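Local coordinates for thiamine-binding periplasmic protein (Escherichia coli, PDB 2QRY), which binds thiamine, thiamine phosphate and thiamine diphosphate with high affinity as the periplasmic solute-binding component of the ThiBPQ ABC importer, at residues L172-Q175 / K176-D180; F265-F268 / M269-P272; L306-T309 / P310-A314. All blocks are in the same frame, centred on the assembly; numbering follows the deposited sequence.

Contact 1 (L172-Q175 / K176-D180)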
ATOM      1  N   LEU A 172       9.807   7.913   0.618  1.00 17.32           N
ATOM      2  CA  LEU A 172      10.242   7.977   2.011  1.00 18.88           C
ATOM      3  C   LEU A 172      11.398   7.025   2.290  1.00 20.38           C
ATOM      4  O   LEU A 172      12.284   7.321   3.098  1.00 21.50           O
ATOM      5  CB  LEU A 172       9.059   7.685   2.935  1.00 17.12           C
ATOM      6  CG  LEU A 172       7.857   8.601   2.654  1.00 18.04           C
ATOM      7  CD1 LEU A 172       6.639   8.115   3.418  1.00 16.23           C
ATOM      8  CD2 LEU A 172       8.201  10.042   3.018  1.00 16.61           C
ATOM      9  N   TRP A 173      11.394   5.892   1.600  1.00 20.33           N
ATOM     10  CA  TRP A 173      12.442   4.897   1.753  1.00 21.25           C
ATOM     11  C   TRP A 173      13.769   5.514   1.334  1.00 21.50           C
ATOM     12  O   TRP A 173      14.775   5.384   2.032  1.00 23.20           O
ATOM     13  CB  TRP A 173      12.122   3.686   0.889  1.00 20.26           C
ATOM     14  CG  TRP A 173      13.020   2.518   1.105  1.00 21.21           C
ATOM     15  CD1 TRP A 173      13.851   2.296   2.169  1.00 21.49           C
ATOM     16  CD2 TRP A 173      13.095   1.344   0.285  1.00 21.58           C
ATOM     17  NE1 TRP A 173      14.432   1.047   2.064  1.00 22.63           N
ATOM     18  CE2 TRP A 173      13.983   0.445   0.917  1.00 22.59           C
ATOM     19  CE3 TRP A 173      12.492   0.962  -0.923  1.00 21.26           C
ATOM     20  CZ2 TRP A 173      14.282  -0.814   0.381  1.00 23.32           C
ATOM     21  CZ3 TRP A 173      12.792  -0.288  -1.457  1.00 21.41           C
ATOM     22  CH2 TRP A 173      13.679  -1.159  -0.803  1.00 22.25           C
HETATM   23  N   MSE A 174      13.764   6.187   0.190  1.00 21.25           N
HETATM   24  CA  MSE A 174      14.958   6.855  -0.307  1.00 21.01           C
HETATM   25  C   MSE A 174      15.393   7.953   0.677  1.00 21.56           C
HETATM   26  O   MSE A 174      16.586   8.160   0.909  1.00 22.48           O
HETATM   27  CB  MSE A 174      14.673   7.485  -1.669  1.00 24.17           C
HETATM   28  CG  MSE A 174      14.559   6.499  -2.824  1.00 26.81           C
HETATM   29 SE   MSE A 174      16.298   5.959  -3.487  1.00 36.24          SE
HETATM   30  CE  MSE A 174      16.678   7.486  -4.627  1.00 23.93           C
ATOM     31  N   GLN A 175      14.418   8.657   1.244  1.00 20.00           N
ATOM     32  CA  GLN A 175      14.702   9.733   2.189  1.00 22.03           C
ATOM     33  C   GLN A 175      15.414   9.186   3.436  1.00 22.16           C
ATOM     34  O   GLN A 175      16.343   9.804   3.961  1.00 21.95           O
ATOM     35  CB  GLN A 175      13.400  10.433   2.595  1.00 22.80           C
ATOM     36  CG  GLN A 175      13.617  11.670   3.425  1.00 20.78           C
ATOM     37  CD  GLN A 175      14.297  12.779   2.648  1.00 22.14           C
ATOM     38  OE1 GLN A 175      14.992  13.605   3.224  1.00 23.94           O
ATOM     39  NE2 GLN A 175      14.085  12.811   1.336  1.00 19.52           N
ATOM     40  N   LYS A 176      14.967   8.027   3.906  1.00 20.61           N
ATOM     41  CA  LYS A 176      15.576   7.392   5.062  1.00 19.70           C
ATOM     42  C   LYS A 176      17.030   7.049   4.740  1.00 20.67           C
ATOM     43  O   LYS A 176      17.931   7.280   5.545  1.00 20.73           O
ATOM     44  CB  LYS A 176      14.838   6.093   5.407  1.00 18.88           C
ATOM     45  CG  LYS A 176      13.534   6.259   6.162  1.00 15.34           C
ATOM     46  CD  LYS A 176      13.778   6.703   7.591  1.00 14.20           C
ATOM     47  CE  LYS A 176      12.485   6.712   8.382  1.00 12.61           C
ATOM     48  NZ  LYS A 176      12.682   7.127   9.792  1.00 10.87           N
ATOM     49  N   VAL A 177      17.243   6.509   3.545  1.00 18.58           N
ATOM     50  CA  VAL A 177      18.559   6.081   3.111  1.00 18.79           C
ATOM     51  C   VAL A 177      19.551   7.184   2.711  1.00 19.54           C
ATOM     52  O   VAL A 177      20.746   7.068   2.992  1.00 18.35           O
ATOM     53  CB  VAL A 177      18.411   5.050   1.959  1.00 19.41           C
ATOM     54  CG1 VAL A 177      19.774   4.651   1.407  1.00 18.88           C
ATOM     55  CG2 VAL A 177      17.665   3.826   2.468  1.00 15.74           C
ATOM     56  N   TYR A 178      19.074   8.253   2.079  1.00 19.87           N
ATOM     57  CA  TYR A 178      19.978   9.319   1.652  1.00 20.73           C
ATOM     58  C   TYR A 178      19.886  10.657   2.371  1.00 22.83           C
ATOM     59  O   TYR A 178      20.799  11.475   2.266  1.00 25.36           O
ATOM     60  CB  TYR A 178      19.828   9.572   0.156  1.00 20.09           C
ATOM     61  CG  TYR A 178      20.419   8.483  -0.697  1.00 20.17           C
ATOM     62  CD1 TYR A 178      19.673   7.364  -1.059  1.00 18.29           C
ATOM     63  CD2 TYR A 178      21.744   8.560  -1.123  1.00 21.02           C
ATOM     64  CE1 TYR A 178      20.231   6.351  -1.824  1.00 18.64           C
ATOM     65  CE2 TYR A 178      22.313   7.551  -1.883  1.00 21.31           C
ATOM     66  CZ  TYR A 178      21.555   6.451  -2.232  1.00 20.77           C
ATOM     67  OH  TYR A 178      22.134   5.464  -2.995  1.00 23.35           O
ATOM     68  N   GLY A 179      18.799  10.893   3.092  1.00 23.55           N
ATOM     69  CA  GLY A 179      18.659  12.162   3.783  1.00 24.81           C
ATOM     70  C   GLY A 179      18.717  13.334   2.817  1.00 26.22           C
ATOM     71  O   GLY A 179      18.080  13.317   1.761  1.00 25.63           O
ATOM     72  N   ASP A 180      19.490  14.358   3.160  1.00 26.83           N
ATOM     73  CA  ASP A 180      19.598  15.519   2.296  1.00 27.39           C
ATOM     74  C   ASP A 180      20.223  15.222   0.939  1.00 26.80           C
ATOM     75  O   ASP A 180      20.257  16.092   0.074  1.00 27.38           O
ATOM     76  CB  ASP A 180      20.377  16.642   2.984  1.00 29.63           C
ATOM     77  CG  ASP A 180      19.572  17.320   4.081  1.00 32.64           C
ATOM     78  OD1 ASP A 180      18.333  17.404   3.943  1.00 33.51           O
ATOM     79  OD2 ASP A 180      20.179  17.779   5.074  1.00 36.36           O
TER

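Contact 2 (F265-F268 / M269-P272)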
ATOM      1  N   PHE A 265     -18.794  -2.065   9.359  1.00 38.51           N
ATOM      2  CA  PHE A 265     -17.883  -2.506   8.313  1.00 37.05           C
ATOM      3  C   PHE A 265     -16.444  -2.432   8.806  1.00 36.49           C
ATOM      4  O   PHE A 265     -15.632  -3.300   8.495  1.00 36.13           O
ATOM      5  CB  PHE A 265     -18.044  -1.655   7.055  1.00 36.16           C
ATOM      6  CG  PHE A 265     -17.056  -1.997   5.978  1.00 34.83           C
ATOM      7  CD1 PHE A 265     -15.838  -1.330   5.897  1.00 34.15           C
ATOM      8  CD2 PHE A 265     -17.320  -3.025   5.083  1.00 33.69           C
ATOM      9  CE1 PHE A 265     -14.901  -1.687   4.942  1.00 33.70           C
ATOM     10  CE2 PHE A 265     -16.389  -3.391   4.124  1.00 34.14           C
ATOM     11  CZ  PHE A 265     -15.176  -2.720   4.054  1.00 34.93           C
ATOM     12  N   LEU A 266     -16.135  -1.397   9.579  1.00 36.46           N
ATOM     13  CA  LEU A 266     -14.789  -1.223  10.114  1.00 37.30           C
ATOM     14  C   LEU A 266     -14.442  -2.300  11.146  1.00 38.12           C
ATOM     15  O   LEU A 266     -13.308  -2.771  11.196  1.00 38.01           O
ATOM     16  CB  LEU A 266     -14.641   0.172  10.732  1.00 35.75           C
ATOM     17  CG  LEU A 266     -14.698   1.342   9.736  1.00 37.01           C
ATOM     18  CD1 LEU A 266     -14.630   2.669  10.478  1.00 35.06           C
ATOM     19  CD2 LEU A 266     -13.549   1.232   8.735  1.00 35.88           C
ATOM     20  N   GLN A 267     -15.419  -2.690  11.962  1.00 38.60           N
ATOM     21  CA  GLN A 267     -15.191  -3.717  12.977  1.00 38.85           C
ATOM     22  C   GLN A 267     -15.040  -5.066  12.291  1.00 37.89           C
ATOM     23  O   GLN A 267     -14.154  -5.850  12.621  1.00 37.48           O
ATOM     24  CB  GLN A 267     -16.366  -3.774  13.959  1.00 40.78           C
ATOM     25  CG  GLN A 267     -16.184  -4.757  15.118  1.00 41.78           C
ATOM     26  CD  GLN A 267     -15.105  -4.323  16.101  1.00 43.13           C
ATOM     27  OE1 GLN A 267     -15.168  -3.232  16.674  1.00 42.37           O
ATOM     28  NE2 GLN A 267     -14.110  -5.184  16.304  1.00 44.26           N
ATOM     29  N   PHE A 268     -15.921  -5.320  11.333  1.00 37.73           N
ATOM     30  CA  PHE A 268     -15.918  -6.562  10.574  1.00 38.84           C
ATOM     31  C   PHE A 268     -14.635  -6.699   9.762  1.00 40.11           C
ATOM     32  O   PHE A 268     -14.217  -7.800   9.402  1.00 39.77           O
ATOM     33  CB  PHE A 268     -17.148  -6.588   9.660  1.00 37.92           C
ATOM     34  CG  PHE A 268     -17.013  -7.491   8.475  1.00 38.10           C
ATOM     35  CD1 PHE A 268     -16.517  -7.003   7.268  1.00 38.61           C
ATOM     36  CD2 PHE A 268     -17.370  -8.831   8.560  1.00 37.61           C
ATOM     37  CE1 PHE A 268     -16.380  -7.839   6.162  1.00 38.03           C
ATOM     38  CE2 PHE A 268     -17.237  -9.679   7.460  1.00 37.11           C
ATOM     39  CZ  PHE A 268     -16.742  -9.182   6.260  1.00 37.47           C
HETATM   40  N   MSE A 269     -14.010  -5.565   9.489  1.00 41.61           N
HETATM   41  CA  MSE A 269     -12.784  -5.535   8.714  1.00 42.67           C
HETATM   42  C   MSE A 269     -11.628  -6.204   9.458  1.00 42.38           C
HETATM   43  O   MSE A 269     -10.879  -6.986   8.874  1.00 41.91           O
HETATM   44  CB  MSE A 269     -12.442  -4.087   8.374  1.00 43.78           C
HETATM   45  CG  MSE A 269     -11.329  -3.923   7.374  1.00 45.99           C
HETATM   46 SE   MSE A 269     -11.203  -2.081   6.830  1.00 48.78          SE
HETATM   47  CE  MSE A 269     -10.420  -1.337   8.437  1.00 45.25           C
ATOM     48  N   VAL A 270     -11.487  -5.901  10.744  1.00 41.41           N
ATOM     49  CA  VAL A 270     -10.420  -6.490  11.540  1.00 41.07           C
ATOM     50  C   VAL A 270     -10.789  -7.885  12.045  1.00 41.38           C
ATOM     51  O   VAL A 270     -10.113  -8.434  12.920  1.00 41.70           O
ATOM     52  CB  VAL A 270     -10.079  -5.612  12.752  1.00 40.78           C
ATOM     53  CG1 VAL A 270      -9.629  -4.250  12.286  1.00 40.98           C
ATOM     54  CG2 VAL A 270     -11.287  -5.495  13.664  1.00 41.38           C
ATOM     55  N   SER A 271     -11.856  -8.457  11.493  1.00 40.50           N
ATOM     56  CA  SER A 271     -12.293  -9.783  11.907  1.00 40.28           C
ATOM     57  C   SER A 271     -11.843 -10.825  10.891  1.00 40.24           C
ATOM     58  O   SER A 271     -11.388 -10.479   9.803  1.00 41.79           O
ATOM     59  CB  SER A 271     -13.815  -9.826  12.037  1.00 40.33           C
ATOM     60  OG  SER A 271     -14.427  -9.989  10.773  1.00 41.77           O
ATOM     61  N   PRO A 272     -11.970 -12.118  11.235  1.00 39.20           N
ATOM     62  CA  PRO A 272     -11.582 -13.236  10.371  1.00 38.19           C
ATOM     63  C   PRO A 272     -12.254 -13.299   9.002  1.00 37.79           C
ATOM     64  O   PRO A 272     -11.598 -13.584   8.000  1.00 37.14           O
ATOM     65  CB  PRO A 272     -11.910 -14.458  11.225  1.00 38.71           C
ATOM     66  CG  PRO A 272     -11.641 -13.963  12.612  1.00 39.48           C
ATOM     67  CD  PRO A 272     -12.302 -12.603  12.587  1.00 39.35           C
TER

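Contact 3 (L306-T309 / P310-A314)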
ATOM      1  N   LEU A 306      11.782   0.269   8.596  1.00 33.70           N
ATOM      2  CA  LEU A 306      11.936   1.721   8.570  1.00 31.23           C
ATOM      3  C   LEU A 306      10.586   2.413   8.461  1.00 31.22           C
ATOM      4  O   LEU A 306       9.728   1.993   7.681  1.00 31.03           O
ATOM      5  CB  LEU A 306      12.800   2.141   7.382  1.00 31.01           C
ATOM      6  CG  LEU A 306      14.228   1.605   7.310  1.00 30.65           C
ATOM      7  CD1 LEU A 306      14.823   1.949   5.964  1.00 28.50           C
ATOM      8  CD2 LEU A 306      15.063   2.195   8.445  1.00 31.73           C
ATOM      9  N   GLU A 307      10.413   3.490   9.226  1.00 30.00           N
ATOM     10  CA  GLU A 307       9.162   4.235   9.217  1.00 28.67           C
ATOM     11  C   GLU A 307       9.294   5.651   9.788  1.00 28.08           C
ATOM     12  O   GLU A 307      10.048   5.888  10.735  1.00 26.75           O
ATOM     13  CB  GLU A 307       8.109   3.453  10.014  1.00 29.14           C
ATOM     14  CG  GLU A 307       6.756   4.137  10.162  1.00 32.13           C
ATOM     15  CD  GLU A 307       5.808   3.365  11.077  1.00 33.51           C
ATOM     16  OE1 GLU A 307       6.225   3.006  12.194  1.00 36.06           O
ATOM     17  OE2 GLU A 307       4.645   3.118  10.688  1.00 35.73           O
ATOM     18  N   PHE A 308       8.574   6.592   9.176  1.00 26.84           N
ATOM     19  CA  PHE A 308       8.535   7.974   9.646  1.00 22.99           C
ATOM     20  C   PHE A 308       7.236   8.048  10.421  1.00 23.28           C
ATOM     21  O   PHE A 308       6.348   7.228  10.206  1.00 22.51           O
ATOM     22  CB  PHE A 308       8.438   8.967   8.492  1.00 20.64           C
ATOM     23  CG  PHE A 308       9.740   9.279   7.844  1.00 19.07           C
ATOM     24  CD1 PHE A 308       9.996   8.863   6.537  1.00 17.23           C
ATOM     25  CD2 PHE A 308      10.713  10.001   8.528  1.00 16.63           C
ATOM     26  CE1 PHE A 308      11.208   9.165   5.920  1.00 16.16           C
ATOM     27  CE2 PHE A 308      11.932  10.312   7.921  1.00 14.71           C
ATOM     28  CZ  PHE A 308      12.180   9.893   6.615  1.00 16.27           C
ATOM     29  N   THR A 309       7.113   9.019  11.318  1.00 23.62           N
ATOM     30  CA  THR A 309       5.875   9.169  12.067  1.00 24.40           C
ATOM     31  C   THR A 309       4.928   9.894  11.123  1.00 24.63           C
ATOM     32  O   THR A 309       5.375  10.594  10.218  1.00 21.77           O
ATOM     33  CB  THR A 309       6.066  10.028  13.330  1.00 25.56           C
ATOM     34  OG1 THR A 309       6.286  11.393  12.953  1.00 24.37           O
ATOM     35  CG2 THR A 309       7.264   9.524  14.135  1.00 24.85           C
ATOM     36  N   PRO A 310       3.608   9.724  11.308  1.00 25.80           N
ATOM     37  CA  PRO A 310       2.658  10.404  10.425  1.00 27.54           C
ATOM     38  C   PRO A 310       2.902  11.904  10.386  1.00 28.96           C
ATOM     39  O   PRO A 310       2.699  12.546   9.361  1.00 30.30           O
ATOM     40  CB  PRO A 310       1.310  10.044  11.039  1.00 28.05           C
ATOM     41  CG  PRO A 310       1.556   8.652  11.541  1.00 24.75           C
ATOM     42  CD  PRO A 310       2.904   8.802  12.217  1.00 25.14           C
ATOM     43  N   ALA A 311       3.355  12.455  11.504  1.00 30.36           N
ATOM     44  CA  ALA A 311       3.620  13.885  11.588  1.00 32.43           C
ATOM     45  C   ALA A 311       4.808  14.288  10.722  1.00 33.05           C
ATOM     46  O   ALA A 311       4.769  15.311  10.032  1.00 34.75           O
ATOM     47  CB  ALA A 311       3.876  14.289  13.042  1.00 31.59           C
ATOM     48  N   GLU A 312       5.864  13.482  10.750  1.00 32.17           N
ATOM     49  CA  GLU A 312       7.057  13.791   9.976  1.00 32.02           C
ATOM     50  C   GLU A 312       6.809  13.798   8.474  1.00 31.57           C
ATOM     51  O   GLU A 312       7.349  14.640   7.760  1.00 33.02           O
ATOM     52  CB  GLU A 312       8.176  12.810  10.330  1.00 31.46           C
ATOM     53  CG  GLU A 312       8.535  12.835  11.808  1.00 32.52           C
ATOM     54  CD  GLU A 312       9.578  11.799  12.193  1.00 33.36           C
ATOM     55  OE1 GLU A 312       9.375  10.601  11.907  1.00 33.48           O
ATOM     56  OE2 GLU A 312      10.601  12.185  12.791  1.00 34.85           O
ATOM     57  N   VAL A 313       5.986  12.873   7.991  1.00 31.09           N
ATOM     58  CA  VAL A 313       5.702  12.809   6.565  1.00 31.00           C
ATOM     59  C   VAL A 313       4.818  13.959   6.092  1.00 31.07           C
ATOM     60  O   VAL A 313       5.117  14.603   5.095  1.00 30.45           O
ATOM     61  CB  VAL A 313       5.046  11.469   6.187  1.00 30.11           C
ATOM     62  CG1 VAL A 313       6.039  10.340   6.385  1.00 27.89           C
ATOM     63  CG2 VAL A 313       3.827  11.230   7.042  1.00 32.63           C
ATOM     64  N   ALA A 314       3.737  14.226   6.816  1.00 32.65           N
ATOM     65  CA  ALA A 314       2.832  15.307   6.446  1.00 33.44           C
ATOM     66  C   ALA A 314       3.556  16.654   6.441  1.00 34.20           C
ATOM     67  O   ALA A 314       3.299  17.504   5.587  1.00 35.89           O
ATOM     68  CB  ALA A 314       1.654  15.351   7.412  1.00 33.52           C
TER

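Contact 1 (L172-Q175 / K176-D180)
The selenomethionine side chain of M174 and the ring of Y178, one helical turn apart, illustrate how a Met-aromatic contact can form along a helix without the heavy atom sitting over the ring. The SE atom of M174 stands 5.3 Å from the centroid of the Y178 ring, on a line 64° off the ring normal, and its nearest ring atom is Y178 CE1, 4.3 Å away. With CG beside the backbone N (chi1 -73°), the Y178 ring also brings an edge to the carbonyl oxygen of M174, which lies close to the ring plane and accepts the backbone N-H of Y178. A neighbouring pair, W173 and V177, lies side by side and points the same way, W173 CD1 meeting V177 CG2 at 4.1 Å. All this belongs to the last turns of helix 165-178, part of the solute-binding protein fold, packed against helices 144-149 and 182-190. Y178 OH is hydrogen-bonded to E149 of helix 144-149, and on another side W173 NE1 donates to G242 O. The helix ends at G179, whose N reaches the carbonyl oxygen of Q175 in a 2.8 Å hydrogen bond before the chain departs with a positive phi of 59°, a value that favours glycine. The Q175 chain bends at chi2; its aliphatic CG packs on F308, and the side chain also touches W320, while OE1 merely approaches G179 O, two acceptors that make no bond. An alanine here removes the chain beyond CB and would probably leave F308 and W320 without that aliphatic packing.

Contact 2 (F265-F268 / M269-P272)
M269 sends CG anti to its own N (chi1 -170°) and stays extended through chi2, then bends at chi3 (73°); F265, one helical turn earlier and likewise trans to N, brings the far side of its ring, CE1, near the selenium. The outcome is a Met-aromatic contact at the C-terminal end of helix 259-269. The two side chains cross obliquely, selenomethionine SE of M269 lying 4.2 Å from F265 CE1 and 5.2 Å from the ring centroid. Beyond the bend, the M269 methyl CE runs beside L266 and meets CD2 of that leucine at 4.1 Å. M269 also packs on V121, F123 and A250, strand residues of the underlying sheet, and the F265 ring meets F47 edge-to-face.

The backbone meanwhile loses its regular pattern. M269 N is shared between weak bonds to F265 O and L266 O, and V270 N makes another weak one to Q267 O, 3.3 Å away, before V270 leaves helical geometry. S271, at the N-cap position of helix 272-275, grips the end of the preceding helix: F268 O receives a weak bond from S271 N and a second, at 2.6 Å, from S271 OG, which approaches 28° out of the carbonyl plane.

Contact 3 (L306-T309 / P310-A314)
The carboxylate oxygen OE1 of E312 accepts the backbone N-H of T309 at 2.8 Å, in an almost straight bond (172°) that arrives on the anti side of the carboxylate. The reciprocal bond runs from E312 N to T309 OG1 at 3.1 Å, and the two together make a capping box, a standard way of closing the N-terminal end of a helix, here helix 310-328. T309 is the N-cap, and its chi1 of 70° holds OG1 between N and the carbonyl carbon, facing the helix's first turn. The methyl CG2 of T309 rests 3.3 Å from the same E312 OE1, so the threonine meets the glutamate through both of its branches. Lying near the first amides of the helix, the carboxylate is likely to be favoured in its charged form.

F308, just ahead of the cap, meets the glutamate with its ring edge: E312 OE1 lies near the ring plane, 3.7 Å from F308 CD2, with the ring and carboxylate planes 76° apart. The ring reaches on to W320 farther along the helix, and to K176 in a cation-pi contact. Regular helical bonding begins where V313 N meets T309 O at 3.2 Å, and the same valine adds an apolar contact, turning its CG1 obliquely against the phenylalanine, 3.5 Å from F308 CB.

Overall arrangement
Contacts 1 and 2 lie at the C-terminal ends of helices, contact 3 at an N-terminal one, and their chemistry differs accordingly. The first two are partly buried, and each includes a selenomethionine, in place of methionine, beside an aromatic ring, along with backbone bonds that end a helix; 306-309/310-314 is a surface contact where side chain and backbone exchange bonds. Contacts 1 and 3 lie on the same side of the chain's centre and touch: K176 NZ probably bonds E307 O at 3.1 Å, while L172 CD1 packs on V313 CG1, fastening helix 165-178 to helix 310-328. Contact 2 stands apart, its centre 34 Å from that of contact 1, where helix 259-269 passes into helix 272-275.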